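PDB 1GXM: pectate lyase from Cellvibrio cellulosa, which cleaves polygalacturonate (pectate) by anti-beta-elimination, this chain being the family 10 catalytic module of a longer protein. Local coordinates for residues A130-D134 with N135-Y139; W245-P249 with R250-E254. All coordinates share one frame; numbering follows the deposited sequence.

Interaction 1 of 2, residues A130-D134 with N135-Y139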
# COMPACT_ATOMS: atom_id res chain seq x y z
N ALA A 130 1.16 5.61 10.41
CA ALA A 130 1.06 5.69 8.96
C ALA A 130 1.39 4.29 8.43
O ALA A 130 2.48 3.77 8.65
CB ALA A 130 2.07 6.69 8.41
N THR A 131 0.43 3.68 7.74
CA THR A 131 0.50 2.26 7.43
C THR A 131 0.67 2.03 5.96
O THR A 131 -0.28 2.06 5.20
CB THR A 131 -0.73 1.57 7.94
OG1 THR A 131 -0.77 1.73 9.36
CG2 THR A 131 -0.63 0.06 7.70
N PHE A 132 1.90 1.76 5.57
CA PHE A 132 2.17 1.35 4.21
C PHE A 132 1.94 -0.13 4.01
O PHE A 132 1.71 -0.57 2.91
CB PHE A 132 3.57 1.73 3.78
CG PHE A 132 3.81 3.21 3.81
CD1 PHE A 132 3.09 4.04 2.98
CD2 PHE A 132 4.73 3.79 4.66
CE1 PHE A 132 3.29 5.39 2.98
CE2 PHE A 132 4.91 5.14 4.67
CZ PHE A 132 4.20 5.94 3.83
N ASN A 133 1.96 -0.88 5.10
CA ASN A 133 1.70 -2.30 5.11
C ASN A 133 0.52 -2.68 4.27
O ASN A 133 -0.52 -2.04 4.31
CB ASN A 133 1.44 -2.75 6.55
CG ASN A 133 1.53 -4.22 6.70
OD1 ASN A 133 2.61 -4.79 6.61
ND2 ASN A 133 0.41 -4.87 6.96
N ASP A 134 0.69 -3.76 3.51
CA ASP A 134 -0.34 -4.28 2.61
C ASP A 134 -0.84 -3.23 1.64
O ASP A 134 -2.00 -3.20 1.26
CB ASP A 134 -1.51 -4.83 3.41
CG ASP A 134 -2.11 -6.05 2.72
OD1 ASP A 134 -3.15 -6.53 3.18
OD2 ASP A 134 -1.60 -6.57 1.71
N ASN A 135 0.06 -2.35 1.22
CA ASN A 135 -0.24 -1.27 0.30
C ASN A 135 -1.34 -0.34 0.78
O ASN A 135 -1.94 0.36 -0.02
CB ASN A 135 -0.57 -1.84 -1.09
CG ASN A 135 0.58 -2.51 -1.71
OD1 ASN A 135 1.71 -2.00 -1.68
ND2 ASN A 135 0.34 -3.67 -2.31
N GLY A 136 -1.57 -0.28 2.08
CA GLY A 136 -2.73 0.43 2.59
C GLY A 136 -2.71 1.92 2.25
O GLY A 136 -3.57 2.43 1.54
N MET A 137 -1.74 2.63 2.79
CA MET A 137 -1.72 4.06 2.57
C MET A 137 -1.54 4.40 1.10
O MET A 137 -2.20 5.29 0.58
CB MET A 137 -0.64 4.72 3.41
CG MET A 137 -0.59 6.21 3.25
SD MET A 137 0.35 7.00 4.55
CE MET A 137 0.44 8.62 3.89
N ALA A 138 -0.62 3.73 0.42
CA ALA A 138 -0.35 4.06 -0.96
C ALA A 138 -1.57 3.83 -1.83
O ALA A 138 -1.88 4.64 -2.69
CB ALA A 138 0.83 3.28 -1.49
N TYR A 139 -2.28 2.73 -1.62
CA TYR A 139 -3.39 2.42 -2.51
C TYR A 139 -4.61 3.23 -2.10
O TYR A 139 -5.40 3.58 -2.95
CB TYR A 139 -3.67 0.92 -2.59
CG TYR A 139 -2.65 0.13 -3.39
CD1 TYR A 139 -1.47 0.71 -3.88
CD2 TYR A 139 -2.85 -1.21 -3.61
CE1 TYR A 139 -0.54 -0.06 -4.59
CE2 TYR A 139 -1.94 -1.97 -4.30
CZ TYR A 139 -0.78 -1.38 -4.80
OH TYR A 139 0.13 -2.14 -5.49
O HOH W 1 1.23 1.59 1.11

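Interaction 2 of 2, residues W245-P249 with R250-E254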
# COMPACT_ATOMS: atom_id res chain seq x y z
N TRP A 245 17.28 2.55 -5.33
CA TRP A 245 17.48 1.68 -4.19
C TRP A 245 17.08 0.27 -4.54
O TRP A 245 17.81 -0.66 -4.26
CB TRP A 245 16.72 2.22 -2.98
CG TRP A 245 16.84 1.38 -1.76
CD1 TRP A 245 17.80 1.44 -0.82
CD2 TRP A 245 15.96 0.33 -1.38
NE1 TRP A 245 17.59 0.49 0.14
CE2 TRP A 245 16.44 -0.19 -0.17
CE3 TRP A 245 14.78 -0.19 -1.92
CZ2 TRP A 245 15.80 -1.22 0.50
CZ3 TRP A 245 14.15 -1.21 -1.26
CH2 TRP A 245 14.66 -1.71 -0.06
N PHE A 246 15.93 0.10 -5.17
CA PHE A 246 15.48 -1.24 -5.53
C PHE A 246 16.44 -1.88 -6.51
O PHE A 246 16.68 -3.08 -6.48
CB PHE A 246 14.09 -1.19 -6.15
CG PHE A 246 13.00 -1.38 -5.15
CD1 PHE A 246 12.75 -2.64 -4.66
CD2 PHE A 246 12.26 -0.32 -4.68
CE1 PHE A 246 11.78 -2.84 -3.72
CE2 PHE A 246 11.27 -0.52 -3.76
CZ PHE A 246 11.03 -1.78 -3.27
N ASN A 247 17.00 -1.05 -7.39
CA ASN A 247 17.86 -1.50 -8.47
C ASN A 247 19.32 -1.53 -8.12
O ASN A 247 20.15 -1.66 -9.01
CB ASN A 247 17.64 -0.64 -9.71
CG ASN A 247 18.19 -1.25 -10.95
OD1 ASN A 247 18.02 -2.42 -11.19
ND2 ASN A 247 18.84 -0.43 -11.76
N SER A 248 19.65 -1.41 -6.84
CA SER A 248 21.03 -1.38 -6.40
C SER A 248 21.46 -2.76 -5.95
O SER A 248 20.73 -3.45 -5.26
CB SER A 248 21.20 -0.45 -5.22
OG SER A 248 22.51 -0.52 -4.69
N PRO A 249 22.68 -3.14 -6.30
CA PRO A 249 23.20 -4.42 -5.85
C PRO A 249 23.49 -4.43 -4.35
O PRO A 249 23.75 -5.48 -3.79
CB PRO A 249 24.50 -4.58 -6.66
CG PRO A 249 24.79 -3.33 -7.24
CD PRO A 249 23.62 -2.42 -7.16
N ARG A 250 23.45 -3.27 -3.71
CA ARG A 250 23.53 -3.24 -2.26
C ARG A 250 22.16 -3.53 -1.62
O ARG A 250 22.05 -3.63 -0.41
CB ARG A 250 24.09 -1.93 -1.73
CG ARG A 250 23.19 -0.78 -1.92
CD ARG A 250 23.86 0.58 -1.81
NE ARG A 250 22.85 1.64 -1.69
CZ ARG A 250 22.21 1.95 -0.57
NH1 ARG A 250 22.48 1.31 0.56
NH2 ARG A 250 21.30 2.93 -0.58
N THR A 251 21.14 -3.65 -2.46
CA THR A 251 19.78 -3.96 -2.02
C THR A 251 19.36 -5.34 -2.47
O THR A 251 19.05 -6.17 -1.65
CB THR A 251 18.82 -2.93 -2.57
OG1 THR A 251 19.16 -1.65 -2.02
CG2 THR A 251 17.40 -3.21 -2.12
N TYR A 252 19.37 -5.62 -3.77
CA TYR A 252 18.97 -6.94 -4.17
C TYR A 252 20.10 -7.91 -3.91
O TYR A 252 21.26 -7.53 -3.82
CB TYR A 252 18.53 -7.01 -5.63
CG TYR A 252 19.49 -6.54 -6.67
CD1 TYR A 252 20.64 -7.27 -7.00
CD2 TYR A 252 19.25 -5.38 -7.37
CE1 TYR A 252 21.51 -6.83 -7.99
CE2 TYR A 252 20.11 -4.95 -8.35
CZ TYR A 252 21.25 -5.65 -8.64
OH TYR A 252 22.09 -5.19 -9.62
N LEU A 253 19.70 -9.16 -3.79
CA LEU A 253 20.61 -10.28 -3.60
C LEU A 253 20.62 -11.00 -4.94
O LEU A 253 19.65 -11.66 -5.32
CB LEU A 253 20.13 -11.19 -2.49
CG LEU A 253 20.92 -12.49 -2.32
CD1 LEU A 253 22.33 -12.23 -1.88
CD2 LEU A 253 20.22 -13.42 -1.34
N GLU A 254 21.71 -10.86 -5.67
CA GLU A 254 21.79 -11.39 -7.00
C GLU A 254 22.22 -12.84 -6.97
O GLU A 254 23.07 -13.21 -6.19
CB GLU A 254 22.73 -10.55 -7.85
CG GLU A 254 22.65 -10.94 -9.32
CD GLU A 254 23.15 -9.88 -10.28
OE1 GLU A 254 23.98 -9.05 -9.86
OE2 GLU A 254 22.70 -9.90 -11.45
O HOH W 2 21.44 -3.00 -11.04

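Interaction 1 of 2, residues A130-D134 with N135-Y139
Met137 lies alongside Phe132, both side chains pointing the same way. Met137 SD sits 3.7 Å from Phe132 CE1. From Met137 SD to the centroid of the Phe132 ring is 4.4 Å, on a line 41° off the ring normal. This is an oblique Met-aromatic contact. Met137 reaches the ring because CG stands anti to its backbone N (chi1 -179°) and the chain runs on extended. Met137 CB packs 3.8 Å from Phe132 CD1. On the strand side, Met137 SD also meets Ala130 CB.

Backbone hydrogen bonds tie the start of the helix to the residues before it. Met137 N donates to Thr131 O at 2.9 Å, and the donor lies in the carbonyl plane. Gly136 N donates to Asn133 O at 3.0 Å, from above that carbonyl plane, and has a weak second bond to Phe132 O. A water bridges the next step: it donates to Phe132 O and accepts from Ala138 N. Asn135 holds the N-cap position without a capping bond from its side chain; its CB lies over the centre of the Tyr139 ring.

Further out, Glu218 accepts from Asp134 N and Asn135 N. Tyr177 of helix 161-181 touches Ala130, Phe132 and Met137, while Val222 of helix 219-226 packs on Phe132. The turn joins strand 130-131, paired antiparallel with 195-196, to the start of helix 136-148.

Interaction 2 of 2, residues W245-P249 with R250-E254
Thr251 fits against the indole of Trp245. Thr251 CB is 3.0 Å from Trp245 O, with Ser248 O also close. From there the side chain forks. With OG1 beside the backbone N (chi1 -63°), CG2 is left anti to that N and goes over the Trp245 face. Thr251 CG2 sits 3.6 Å from the centroid of the Trp245 six-membered ring and only 8° off the normal, a well-centred CH-pi contact. Thr251 OG1 takes the other direction and donates to Trp245 O at 2.8 Å, tilted from the carbonyl plane. It also lies over the same indole, nearer the five-membered ring. Ser248 N reaches Trp245 O from the opposite face of that carbonyl.

Residues 248-251 form a type I beta turn just after the end of helix 233-246, with Pro249 and Arg250 at its corners. Ser248 O is shared as well. Tyr252 N bonds to Ser248 O at 3.0 Å, almost head-on to the carbonyl. Thr251 N bonds to Ser248 O at 2.8 Å, from above the carbonyl plane. Pro249 CA lies over the Tyr252 ring face, 3.8 Å from its centroid, and Ser248 O lies over its rim. Tyr252 OH shares a water with Asn247 O.

The Arg250 guanidinium stands at the edge of the indole, its plane 80° from the ring, with Arg250 NH2 3.8 Å from Trp245 CD1. Arg250 NH1 is hydrogen-bonded to Gln185 OE1. Asn286 accepts from Trp245 NE1 and donates to Thr251 OG1, so it fixes both partners.

The contact thus combines two CH-pi packings with two doubly used carbonyls. Trp245 O finds both donors locally, whereas Phe246 O goes to Trp277 NE1. The hydroxyl of the buried Thr251 has partners both as donor and as acceptor.

Interactions 1 and 2 mark opposite kinds of helix boundary. The 130-139 segment leads into helix 136-148, whereas 245-254 leaves helix 233-246 on the way to strand 256-258. Their centres are about 23 Å apart and their nearest atoms about 9 Å apart, so they do not touch. Interaction 1 is buried, its centre about 3 Å from the centre of the chain; interaction 2 is partly buried, about 21 Å from it. Both contacts fall in the pectic acid lyase family region. Helix 219-226 relates them indirectly: it reaches Phe132 with Val222 and Phe246 with Leu223, so it is packed against both sites.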